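Local structure of ABC transporter periplasmic peptide-binding protein (Pseudoalteromonas, 4QFL) at residues 29-41 with 239-253. The protein binds dipeptides in the periplasm, captured here with Ala-Phe, and probably delivers them to an ABC transporter for uptake. Numbering follows the deposited sequence.
Sequences QGLVYCAEANPVS and LEQLVYDITPNGTTR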
loop_
_atom_site.group_PDB
_atom_site.type_symbol
_atom_site.label_atom_id
_atom_site.label_comp_id
_atom_site.label_asym_id
_atom_site.label_seq_id
_atom_site.Cartn_x
_atom_site.Cartn_y
_atom_site.Cartn_z
ATOM N N GLN A 29 23.883 -19.867 1.551
ATOM C CA GLN A 29 23.456 -19.371 0.242
ATOM C C GLN A 29 22.624 -18.087 0.342
ATOM O O GLN A 29 22.183 -17.683 1.429
ATOM C CB GLN A 29 22.688 -20.447 -0.549
ATOM C CG GLN A 29 23.481 -21.090 -1.696
ATOM C CD GLN A 29 23.972 -20.069 -2.711
ATOM O OE1 GLN A 29 23.242 -19.149 -3.079
ATOM N NE2 GLN A 29 25.216 -20.224 -3.163
ATOM N N GLY A 30 22.420 -17.454 -0.807
ATOM C CA GLY A 30 21.697 -16.207 -0.865
ATOM C C GLY A 30 20.425 -16.341 -1.661
ATOM O O GLY A 30 20.155 -17.377 -2.248
ATOM N N LEU A 31 19.633 -15.281 -1.656
ATOM C CA LEU A 31 18.425 -15.220 -2.444
ATOM C C LEU A 31 18.493 -13.934 -3.235
ATOM O O LEU A 31 18.931 -12.922 -2.718
ATOM C CB LEU A 31 17.193 -15.240 -1.539
ATOM C CG LEU A 31 15.822 -15.278 -2.222
ATOM C CD1 LEU A 31 14.768 -15.778 -1.272
ATOM C CD2 LEU A 31 15.426 -13.910 -2.758
ATOM N N VAL A 32 18.097 -13.998 -4.503
ATOM C CA VAL A 32 17.986 -12.820 -5.359
ATOM C C VAL A 32 16.527 -12.589 -5.784
ATOM O O VAL A 32 15.904 -13.433 -6.426
ATOM C CB VAL A 32 18.878 -12.927 -6.601
ATOM C CG1 VAL A 32 18.723 -11.687 -7.464
ATOM C CG2 VAL A 32 20.329 -13.116 -6.187
ATOM N N TYR A 33 16.002 -11.433 -5.393
ATOM C CA TYR A 33 14.615 -11.051 -5.591
ATOM C C TYR A 33 14.571 -9.986 -6.683
ATOM O O TYR A 33 15.228 -8.950 -6.576
ATOM C CB TYR A 33 14.083 -10.489 -4.269
ATOM C CG TYR A 33 12.625 -10.082 -4.234
ATOM C CD1 TYR A 33 12.197 -8.882 -4.807
ATOM C CD2 TYR A 33 11.678 -10.872 -3.590
ATOM C CE1 TYR A 33 10.862 -8.495 -4.757
ATOM C CE2 TYR A 33 10.346 -10.495 -3.535
ATOM C CZ TYR A 33 9.944 -9.306 -4.115
ATOM O OH TYR A 33 8.618 -8.924 -4.062
ATOM N N CYS A 34 13.809 -10.250 -7.742
ATOM C CA CYS A 34 13.630 -9.287 -8.836
ATOM C C CYS A 34 12.512 -8.327 -8.502
ATOM O O CYS A 34 11.340 -8.707 -8.542
ATOM C CB CYS A 34 13.282 -9.983 -10.152
ATOM S SG CYS A 34 14.671 -10.175 -11.315
ATOM N N ALA A 35 12.889 -7.087 -8.200
ATOM C CA ALA A 35 11.964 -6.047 -7.746
ATOM C C ALA A 35 11.530 -5.106 -8.867
ATOM O O ALA A 35 12.318 -4.760 -9.746
ATOM C CB ALA A 35 12.602 -5.257 -6.630
ATOM N N GLU A 36 10.275 -4.677 -8.824
ATOM C CA GLU A 36 9.713 -3.873 -9.904
ATOM C C GLU A 36 10.049 -2.372 -9.834
ATOM O O GLU A 36 9.772 -1.626 -10.772
ATOM C CB GLU A 36 8.193 -4.092 -10.004
ATOM C CG GLU A 36 7.341 -3.357 -8.953
ATOM C CD GLU A 36 7.166 -4.134 -7.665
ATOM O OE1 GLU A 36 7.902 -5.121 -7.432
ATOM O OE2 GLU A 36 6.273 -3.759 -6.877
ATOM N N ALA A 37 10.642 -1.913 -8.733
ATOM C CA ALA A 37 10.982 -0.498 -8.630
ATOM C C ALA A 37 12.019 -0.214 -7.563
ATOM O O ALA A 37 12.242 -1.008 -6.663
ATOM C CB ALA A 37 9.744 0.343 -8.384
ATOM N N ASN A 38 12.648 0.939 -7.700
ATOM C CA ASN A 38 13.604 1.451 -6.744
ATOM C C ASN A 38 12.874 1.815 -5.438
ATOM O O ASN A 38 11.765 2.351 -5.481
ATOM C CB ASN A 38 14.243 2.673 -7.415
ATOM C CG ASN A 38 15.413 3.231 -6.659
ATOM O OD1 ASN A 38 15.389 4.392 -6.263
ATOM N ND2 ASN A 38 16.455 2.429 -6.476
ATOM N N PRO A 39 13.468 1.509 -4.269
ATOM C CA PRO A 39 12.817 1.954 -3.027
ATOM C C PRO A 39 13.036 3.444 -2.826
ATOM O O PRO A 39 14.128 3.932 -3.109
ATOM C CB PRO A 39 13.568 1.178 -1.940
ATOM C CG PRO A 39 14.947 1.006 -2.511
ATOM C CD PRO A 39 14.756 0.841 -4.004
ATOM N N VAL A 40 12.020 4.153 -2.344
ATOM C CA VAL A 40 12.096 5.611 -2.197
ATOM C C VAL A 40 12.784 6.016 -0.901
ATOM O O VAL A 40 13.141 7.170 -0.705
ATOM C CB VAL A 40 10.703 6.272 -2.245
ATOM C CG1 VAL A 40 10.068 6.078 -3.607
ATOM C CG2 VAL A 40 9.814 5.723 -1.155
ATOM N N SER A 41 12.967 5.048 -0.017
ATOM C CA SER A 41 13.536 5.306 1.288
ATOM C C SER A 41 13.813 3.962 1.939
ATOM O O SER A 41 13.382 2.925 1.438
ATOM C CB SER A 41 12.538 6.104 2.127
ATOM O OG SER A 41 13.094 6.486 3.369
ATOM N N LEU A 239 18.393 -17.496 5.516
ATOM C CA LEU A 239 19.221 -16.939 4.443
ATOM C C LEU A 239 20.429 -16.147 4.956
ATOM O O LEU A 239 20.321 -15.413 5.929
ATOM C CB LEU A 239 18.370 -16.048 3.532
ATOM C CG LEU A 239 17.482 -16.748 2.512
ATOM C CD1 LEU A 239 16.438 -15.789 1.977
ATOM C CD2 LEU A 239 18.344 -17.299 1.392
ATOM N N GLU A 240 21.572 -16.298 4.292
ATOM C CA GLU A 240 22.771 -15.534 4.636
ATOM C C GLU A 240 22.745 -14.159 3.975
ATOM O O GLU A 240 23.131 -13.141 4.569
ATOM C CB GLU A 240 24.029 -16.278 4.175
ATOM C CG GLU A 240 24.312 -17.567 4.922
ATOM C CD GLU A 240 24.771 -17.325 6.341
ATOM O OE1 GLU A 240 25.430 -16.286 6.588
ATOM O OE2 GLU A 240 24.469 -18.176 7.210
ATOM N N GLN A 241 22.303 -14.158 2.725
ATOM C CA GLN A 241 22.305 -12.967 1.909
ATOM C C GLN A 241 20.990 -12.830 1.166
ATOM O O GLN A 241 20.405 -13.816 0.726
ATOM C CB GLN A 241 23.436 -13.020 0.891
ATOM C CG GLN A 241 24.783 -12.609 1.417
ATOM C CD GLN A 241 25.760 -12.344 0.280
ATOM O OE1 GLN A 241 25.389 -12.415 -0.898
ATOM N NE2 GLN A 241 27.013 -12.039 0.624
ATOM N N LEU A 242 20.545 -11.590 1.035
ATOM C CA LEU A 242 19.355 -11.247 0.285
ATOM C C LEU A 242 19.707 -10.061 -0.589
ATOM O O LEU A 242 20.048 -8.992 -0.076
ATOM C CB LEU A 242 18.247 -10.816 1.238
ATOM C CG LEU A 242 16.953 -11.617 1.273
ATOM C CD1 LEU A 242 15.962 -10.889 2.185
ATOM C CD2 LEU A 242 16.395 -11.788 -0.135
ATOM N N VAL A 243 19.640 -10.238 -1.904
ATOM C CA VAL A 243 19.825 -9.125 -2.813
ATOM C C VAL A 243 18.524 -8.888 -3.573
ATOM O O VAL A 243 17.865 -9.834 -3.998
ATOM C CB VAL A 243 20.969 -9.388 -3.822
ATOM C CG1 VAL A 243 21.325 -8.106 -4.564
ATOM C CG2 VAL A 243 22.195 -9.947 -3.112
ATOM N N TYR A 244 18.149 -7.617 -3.703
ATOM C CA TYR A 244 17.072 -7.202 -4.595
ATOM C C TYR A 244 17.663 -6.619 -5.879
ATOM O O TYR A 244 18.487 -5.700 -5.844
ATOM C CB TYR A 244 16.169 -6.165 -3.929
ATOM C CG TYR A 244 15.390 -6.688 -2.760
ATOM C CD1 TYR A 244 15.970 -6.780 -1.504
ATOM C CD2 TYR A 244 14.081 -7.100 -2.910
ATOM C CE1 TYR A 244 15.265 -7.266 -0.429
ATOM C CE2 TYR A 244 13.364 -7.596 -1.836
ATOM C CZ TYR A 244 13.963 -7.667 -0.597
ATOM O OH TYR A 244 13.261 -8.145 0.477
ATOM N N ASP A 245 17.234 -7.170 -7.007
ATOM C CA ASP A 245 17.681 -6.724 -8.313
ATOM C C ASP A 245 16.603 -5.807 -8.857
ATOM O O ASP A 245 15.527 -6.260 -9.220
ATOM C CB ASP A 245 17.866 -7.940 -9.223
ATOM C CG ASP A 245 18.320 -7.574 -10.618
ATOM O OD1 ASP A 245 18.159 -6.407 -11.008
ATOM O OD2 ASP A 245 18.830 -8.463 -11.335
ATOM N N ILE A 246 16.877 -4.512 -8.880
ATOM C CA ILE A 246 15.880 -3.549 -9.330
ATOM C C ILE A 246 15.709 -3.590 -10.842
ATOM O O ILE A 246 16.568 -3.130 -11.590
ATOM C CB ILE A 246 16.255 -2.143 -8.912
ATOM C CG1 ILE A 246 16.514 -2.108 -7.408
ATOM C CG2 ILE A 246 15.156 -1.177 -9.295
ATOM C CD1 ILE A 246 15.358 -2.555 -6.595
ATOM N N THR A 247 14.594 -4.146 -11.288
ATOM C CA THR A 247 14.354 -4.366 -12.708
ATOM C C THR A 247 12.914 -3.988 -13.037
ATOM O O THR A 247 12.009 -4.816 -12.925
ATOM C CB THR A 247 14.549 -5.843 -13.075
ATOM O OG1 THR A 247 15.792 -6.313 -12.548
ATOM C CG2 THR A 247 14.547 -6.022 -14.575
ATOM N N PRO A 248 12.694 -2.732 -13.452
ATOM C CA PRO A 248 11.335 -2.228 -13.673
ATOM C C PRO A 248 10.574 -2.930 -14.795
ATOM O O PRO A 248 9.352 -3.024 -14.743
ATOM C CB PRO A 248 11.564 -0.765 -14.032
ATOM C CG PRO A 248 12.890 -0.437 -13.437
ATOM C CD PRO A 248 13.704 -1.671 -13.583
ATOM N N ASN A 249 11.274 -3.402 -15.811
ATOM C CA ASN A 249 10.582 -3.988 -16.941
ATOM C C ASN A 249 10.096 -5.390 -16.622
ATOM O O ASN A 249 10.898 -6.270 -16.306
ATOM C CB ASN A 249 11.474 -4.000 -18.178
ATOM C CG ASN A 249 10.747 -4.506 -19.410
ATOM O OD1 ASN A 249 9.836 -3.856 -19.923
ATOM N ND2 ASN A 249 11.147 -5.670 -19.889
ATOM N N GLY A 250 8.782 -5.587 -16.710
ATOM C CA GLY A 250 8.148 -6.847 -16.354
ATOM C C GLY A 250 8.681 -8.077 -17.074
ATOM O O GLY A 250 8.958 -9.102 -16.462
ATOM N N THR A 251 8.827 -7.990 -18.381
ATOM C CA THR A 251 9.290 -9.142 -19.135
ATOM C C THR A 251 10.749 -9.477 -18.827
ATOM O O THR A 251 11.153 -10.639 -18.898
ATOM C CB THR A 251 9.051 -8.950 -20.648
ATOM O OG1 THR A 251 9.757 -7.792 -21.112
ATOM C CG2 THR A 251 7.559 -8.749 -20.902
ATOM N N THR A 252 11.535 -8.471 -18.471
ATOM C CA THR A 252 12.917 -8.702 -18.074
ATOM C C THR A 252 12.995 -9.480 -16.755
ATOM O O THR A 252 13.901 -10.290 -16.555
ATOM C CB THR A 252 13.694 -7.376 -17.943
ATOM O OG1 THR A 252 13.622 -6.668 -19.180
ATOM C CG2 THR A 252 15.158 -7.620 -17.602
ATOM N N ARG A 253 12.054 -9.230 -15.850
ATOM C CA ARG A 253 12.012 -9.983 -14.598
ATOM C C ARG A 253 11.679 -11.428 -14.904
ATOM O O ARG A 253 12.230 -12.337 -14.303
ATOM C CB ARG A 253 11.014 -9.378 -13.614
ATOM C CG ARG A 253 11.375 -7.942 -13.186
ATOM C CD ARG A 253 10.685 -7.542 -11.880
ATOM N NE ARG A 253 9.230 -7.567 -11.995
ATOM C CZ ARG A 253 8.515 -6.625 -12.604
ATOM N NH1 ARG A 253 9.114 -5.579 -13.149
ATOM N NH2 ARG A 253 7.197 -6.733 -12.660
#
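Tyr33 and Val243 join at the middle of two parallel strands, 30-35 and 241-246, where Tyr33 N donates to Val243 O over 2.8 Å. The carbonyl of Tyr33 takes a bond in the other direction, from Asp245 N at 2.7 Å to Tyr33 O. The same exchange runs on through Leu31 and Ala35, and ends where Thr247 N reaches Ala35 O at 2.8 Å, just past the strand. Here Arg253, at the start of helix 250-258, folds back: its NH1 bonds to Thr247 O at 3.0 Å, almost in the guanidinium plane, while Glu36 CB lies over one guanidinium face and Gly250 CA over the other. Glu36 sends its carboxylate away to a salt bridge with Arg383, a residue of the phenylalanine pocket.

On the face carrying the tyrosines, CG of Tyr33 is anti to the backbone N (chi1 -177°) and that of Tyr244 anti to the carbonyl carbon (chi1 -66°), which brings CE2 of Tyr244 over the Tyr33 ring; the planes meet at 55°. Leu31 CD2 lies beside Leu242 CD2 at 3.5 Å, and Ile246 CD1 packs on Ala35 CB at 3.9 Å. On the opposite face, Cys34 SG is disulfide-bonded to Cys262 and Asp245 forms a salt bridge with Lys256. Strand 264-266 flanks 30-35 on its other edge, so the N-terminal strand lies between two parallel neighbours, in a sheet of the periplasmic binding protein fold, and the loop after strand 30-35 leads toward the dipeptide site.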